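Local coordinates for protein glycerol trinitrate reductase (Agrobacterium tumefaciens, PDB 5EPD) that probably uses FMN to reduce substrates such as glycerol trinitrate, as a TIM-barrel member of the Old Yellow Enzyme family, at residues I174-I186 with E231-R244. Numbering follows the deposited sequence.
Sequences IVDDFRKAAANSI and EVTAAVAQEIGPER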
loop_
_atom_site.group_PDB
_atom_site.type_symbol
_atom_site.label_atom_id
_atom_site.label_comp_id
_atom_site.label_asym_id
_atom_site.label_seq_id
_atom_site.Cartn_x
_atom_site.Cartn_y
_atom_site.Cartn_z
ATOM N N ILE A 174 -3.043 13.258 -13.288
ATOM C CA ILE A 174 -3.012 12.259 -12.227
ATOM C C ILE A 174 -1.595 11.709 -12.058
ATOM O O ILE A 174 -1.160 11.517 -10.928
ATOM C CB ILE A 174 -4.049 11.132 -12.452
ATOM C CG1 ILE A 174 -5.465 11.668 -12.194
ATOM C CG2 ILE A 174 -3.803 9.966 -11.505
ATOM C CD1 ILE A 174 -6.570 10.807 -12.763
ATOM N N VAL A 175 -0.878 11.496 -13.164
ATOM C CA VAL A 175 0.523 11.057 -13.119
ATOM C C VAL A 175 1.338 12.083 -12.373
ATOM O O VAL A 175 2.294 11.730 -11.649
ATOM C CB VAL A 175 1.159 10.910 -14.522
ATOM C CG1 VAL A 175 2.674 10.702 -14.417
ATOM C CG2 VAL A 175 0.507 9.778 -15.309
ATOM N N ASP A 176 0.975 13.353 -12.554
ATOM C CA ASP A 176 1.696 14.414 -11.874
ATOM C C ASP A 176 1.374 14.517 -10.388
ATOM O O ASP A 176 2.235 14.923 -9.601
ATOM C CB ASP A 176 1.479 15.775 -12.524
ATOM C CG ASP A 176 2.591 16.740 -12.167
ATOM O OD1 ASP A 176 3.756 16.392 -12.460
ATOM O OD2 ASP A 176 2.327 17.809 -11.570
ATOM N N ASP A 177 0.145 14.178 -10.006
ATOM C CA ASP A 177 -0.216 14.126 -8.580
ATOM C C ASP A 177 0.562 13.051 -7.850
ATOM O O ASP A 177 0.951 13.271 -6.710
ATOM C CB ASP A 177 -1.699 13.862 -8.398
ATOM C CG ASP A 177 -2.557 14.998 -8.899
ATOM O OD1 ASP A 177 -2.015 16.110 -9.053
ATOM O OD2 ASP A 177 -3.764 14.770 -9.150
ATOM N N PHE A 178 0.787 11.898 -8.494
ATOM C CA PHE A 178 1.689 10.875 -7.947
ATOM C C PHE A 178 3.134 11.380 -7.898
ATOM O O PHE A 178 3.841 11.174 -6.893
ATOM C CB PHE A 178 1.667 9.586 -8.762
ATOM C CG PHE A 178 0.526 8.665 -8.434
ATOM C CD1 PHE A 178 0.580 7.834 -7.319
ATOM C CD2 PHE A 178 -0.590 8.592 -9.259
ATOM C CE1 PHE A 178 -0.468 6.960 -7.026
ATOM C CE2 PHE A 178 -1.648 7.726 -8.975
ATOM C CZ PHE A 178 -1.587 6.900 -7.860
ATOM N N ARG A 179 3.582 12.008 -8.987
ATOM C CA ARG A 179 4.949 12.523 -9.064
ATOM C C ARG A 179 5.203 13.464 -7.893
ATOM O O ARG A 179 6.188 13.339 -7.179
ATOM C CB ARG A 179 5.197 13.270 -10.384
ATOM C CG ARG A 179 6.681 13.496 -10.672
ATOM C CD ARG A 179 6.952 14.621 -11.673
ATOM N NE ARG A 179 6.111 15.798 -11.421
ATOM C CZ ARG A 179 6.381 16.790 -10.560
ATOM N NH1 ARG A 179 7.499 16.809 -9.832
ATOM N NH2 ARG A 179 5.517 17.791 -10.433
ATOM N N LYS A 180 4.297 14.408 -7.711
ATOM C CA LYS A 180 4.415 15.410 -6.674
ATOM C C LYS A 180 4.272 14.724 -5.306
ATOM O O LYS A 180 5.016 15.037 -4.361
ATOM C CB LYS A 180 3.339 16.478 -6.914
ATOM C CG LYS A 180 3.434 17.753 -6.107
ATOM C CD LYS A 180 2.049 18.410 -6.050
ATOM C CE LYS A 180 1.144 17.796 -4.964
ATOM N NZ LYS A 180 -0.290 17.657 -5.362
ATOM N N ALA A 181 3.357 13.761 -5.196
ATOM C CA ALA A 181 3.171 13.070 -3.913
ATOM C C ALA A 181 4.429 12.299 -3.478
ATOM O O ALA A 181 4.722 12.223 -2.292
ATOM C CB ALA A 181 1.938 12.164 -3.923
ATOM N N ALA A 182 5.175 11.750 -4.427
ATOM C CA ALA A 182 6.449 11.107 -4.108
ATOM C C ALA A 182 7.464 12.103 -3.549
ATOM O O ALA A 182 8.128 11.803 -2.564
ATOM C CB ALA A 182 7.024 10.409 -5.325
ATOM N N ALA A 183 7.587 13.285 -4.153
ATOM C CA ALA A 183 8.556 14.284 -3.656
ATOM C C ALA A 183 8.166 14.859 -2.304
ATOM O O ALA A 183 9.034 15.269 -1.543
ATOM C CB ALA A 183 8.747 15.403 -4.668
ATOM N N ASN A 184 6.859 14.913 -2.029
ATOM C CA ASN A 184 6.341 15.266 -0.698
ATOM C C ASN A 184 6.676 14.191 0.361
ATOM O O ASN A 184 6.833 14.503 1.550
ATOM C CB ASN A 184 4.813 15.471 -0.733
ATOM C CG ASN A 184 4.389 16.695 -1.536
ATOM O OD1 ASN A 184 5.206 17.551 -1.867
ATOM N ND2 ASN A 184 3.100 16.783 -1.848
ATOM N N SER A 185 6.756 12.934 -0.075
ATOM C CA SER A 185 7.078 11.836 0.817
ATOM C C SER A 185 8.534 11.915 1.225
ATOM O O SER A 185 8.855 11.619 2.372
ATOM C CB SER A 185 6.784 10.484 0.163
ATOM O OG SER A 185 5.410 10.370 -0.166
ATOM N N ILE A 186 9.405 12.325 0.297
ATOM C CA ILE A 186 10.821 12.573 0.605
ATOM C C ILE A 186 11.005 13.797 1.490
ATOM O O ILE A 186 11.807 13.749 2.409
ATOM C CB ILE A 186 11.690 12.760 -0.651
ATOM C CG1 ILE A 186 11.603 11.523 -1.564
ATOM C CG2 ILE A 186 13.135 13.025 -0.257
ATOM C CD1 ILE A 186 11.788 10.184 -0.870
ATOM N N GLU A 231 3.275 4.393 -16.382
ATOM C CA GLU A 231 3.556 5.828 -16.444
ATOM C C GLU A 231 3.707 6.407 -15.067
ATOM O O GLU A 231 4.582 7.246 -14.834
ATOM C CB GLU A 231 2.462 6.586 -17.197
ATOM C CG GLU A 231 2.657 6.494 -18.707
ATOM C CD GLU A 231 1.524 7.104 -19.495
ATOM O OE1 GLU A 231 0.592 7.639 -18.861
ATOM O OE2 GLU A 231 1.574 7.030 -20.744
ATOM N N VAL A 232 2.848 5.971 -14.146
ATOM C CA VAL A 232 2.884 6.495 -12.778
ATOM C C VAL A 232 4.196 6.064 -12.082
ATOM O O VAL A 232 4.920 6.895 -11.548
ATOM C CB VAL A 232 1.618 6.103 -11.968
ATOM C CG1 VAL A 232 1.838 6.307 -10.472
ATOM C CG2 VAL A 232 0.410 6.913 -12.422
ATOM N N THR A 233 4.519 4.780 -12.124
ATOM C CA THR A 233 5.769 4.288 -11.541
ATOM C C THR A 233 7.036 4.909 -12.194
ATOM O O THR A 233 8.031 5.179 -11.522
ATOM C CB THR A 233 5.827 2.738 -11.625
ATOM O OG1 THR A 233 4.578 2.181 -11.199
ATOM C CG2 THR A 233 6.951 2.168 -10.766
ATOM N N ALA A 234 7.003 5.126 -13.500
ATOM C CA ALA A 234 8.135 5.739 -14.211
ATOM C C ALA A 234 8.393 7.191 -13.755
ATOM O O ALA A 234 9.555 7.606 -13.573
ATOM C CB ALA A 234 7.894 5.681 -15.727
ATOM N N ALA A 235 7.301 7.950 -13.577
ATOM C CA ALA A 235 7.371 9.337 -13.122
ATOM C C ALA A 235 7.828 9.438 -11.672
ATOM O O ALA A 235 8.594 10.331 -11.332
ATOM C CB ALA A 235 6.030 10.013 -13.298
ATOM N N VAL A 236 7.340 8.539 -10.822
ATOM C CA VAL A 236 7.751 8.498 -9.428
ATOM C C VAL A 236 9.225 8.110 -9.342
ATOM O O VAL A 236 9.985 8.729 -8.614
ATOM C CB VAL A 236 6.887 7.506 -8.608
ATOM C CG1 VAL A 236 7.496 7.246 -7.232
ATOM C CG2 VAL A 236 5.467 8.028 -8.459
ATOM N N ALA A 237 9.620 7.083 -10.092
ATOM C CA ALA A 237 11.010 6.640 -10.110
ATOM C C ALA A 237 11.962 7.750 -10.564
ATOM O O ALA A 237 13.059 7.873 -10.027
ATOM C CB ALA A 237 11.168 5.409 -10.993
ATOM N N GLN A 238 11.547 8.556 -11.543
ATOM C CA GLN A 238 12.405 9.648 -12.036
ATOM C C GLN A 238 12.528 10.767 -11.017
ATOM O O GLN A 238 13.628 11.247 -10.748
ATOM C CB GLN A 238 11.909 10.216 -13.368
ATOM C CG GLN A 238 12.786 9.857 -14.557
ATOM C CD GLN A 238 12.502 10.748 -15.738
ATOM O OE1 GLN A 238 12.087 10.279 -16.800
ATOM N NE2 GLN A 238 12.682 12.050 -15.549
ATOM N N GLU A 239 11.397 11.169 -10.454
ATOM C CA GLU A 239 11.371 12.204 -9.448
ATOM C C GLU A 239 12.337 11.938 -8.299
ATOM O O GLU A 239 13.047 12.854 -7.882
ATOM C CB GLU A 239 9.956 12.344 -8.878
ATOM C CG GLU A 239 9.790 13.438 -7.814
ATOM C CD GLU A 239 10.103 14.827 -8.337
ATOM O OE1 GLU A 239 9.873 15.057 -9.540
ATOM O OE2 GLU A 239 10.570 15.681 -7.547
ATOM N N ILE A 240 12.339 10.716 -7.763
ATOM C CA ILE A 240 13.068 10.437 -6.514
ATOM C C ILE A 240 14.119 9.337 -6.583
ATOM O O ILE A 240 14.873 9.171 -5.634
ATOM C CB ILE A 240 12.093 10.090 -5.364
ATOM C CG1 ILE A 240 11.454 8.707 -5.551
ATOM C CG2 ILE A 240 11.010 11.157 -5.249
ATOM C CD1 ILE A 240 10.605 8.264 -4.374
ATOM N N GLY A 241 14.162 8.592 -7.684
ATOM C CA GLY A 241 15.083 7.475 -7.850
ATOM C C GLY A 241 14.337 6.141 -7.866
ATOM O O GLY A 241 13.393 5.941 -7.105
ATOM N N PRO A 242 14.749 5.214 -8.740
ATOM C CA PRO A 242 14.156 3.874 -8.724
ATOM C C PRO A 242 14.451 3.143 -7.434
ATOM O O PRO A 242 13.674 2.266 -7.022
ATOM C CB PRO A 242 14.832 3.140 -9.883
ATOM C CG PRO A 242 15.738 4.105 -10.552
ATOM C CD PRO A 242 15.690 5.427 -9.851
ATOM N N GLU A 243 15.587 3.492 -6.832
ATOM C CA GLU A 243 16.059 2.892 -5.583
ATOM C C GLU A 243 15.244 3.338 -4.351
ATOM O O GLU A 243 15.461 2.844 -3.275
ATOM C CB GLU A 243 17.573 3.170 -5.377
ATOM C CG GLU A 243 17.961 4.526 -4.737
ATOM C CD GLU A 243 17.768 5.751 -5.636
ATOM O OE1 GLU A 243 17.789 5.600 -6.878
ATOM O OE2 GLU A 243 17.619 6.880 -5.094
ATOM N N ARG A 244 14.344 4.294 -4.499
ATOM C CA ARG A 244 13.392 4.600 -3.440
ATOM C C ARG A 244 11.944 4.321 -3.887
ATOM O O ARG A 244 10.993 4.687 -3.184
ATOM C CB ARG A 244 13.541 6.052 -3.033
ATOM C CG ARG A 244 14.841 6.400 -2.311
ATOM C CD ARG A 244 15.366 7.719 -2.848
ATOM N NE ARG A 244 15.553 8.761 -1.843
ATOM C CZ ARG A 244 15.411 10.067 -2.074
ATOM N NH1 ARG A 244 15.028 10.530 -3.268
ATOM N NH2 ARG A 244 15.628 10.929 -1.092
#
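V175 lies level with V232 and R179 with V236 where the helical segments 174-186 and 231-240 cross at -34°, their axes approaching to 8.4 Å; their parent helices, 171-187 and 227-240, are neighbouring outer helices of the TIM barrel, each leading into one of two adjacent parallel strands, 193-196 and 245-249. On the barrel side, V232 has CG1 anti to the backbone N (chi1 164°), which sends this methyl over one face of the F178 ring as a CH-pi contact, 3.6 Å from its centroid, while CG2 meets F178 CD2 at 3.7 Å. The interface continues through A182, whose CB meets V236 CG1 at 3.7 Å and also touches I240 CG2. V232 packs on V195, and V236 and I240 on V193, of strand 193-196. Nearer the surface, a salt-bridge network joins D176, R179 and E239. The R179 chain bends at chi3, and its guanidinium is held edge-on: NE donates to D176 OD1 at 2.6 Å, and NH1 reaches E239 OE1 at 3.0 Å from above the carboxylate plane. Past the helix end at G241, R244 NH1 donates a hydrogen bond to I240 O, in the carbonyl plane, and I186 CD1 sits 3.8 Å above the centre of the R244 guanidinium.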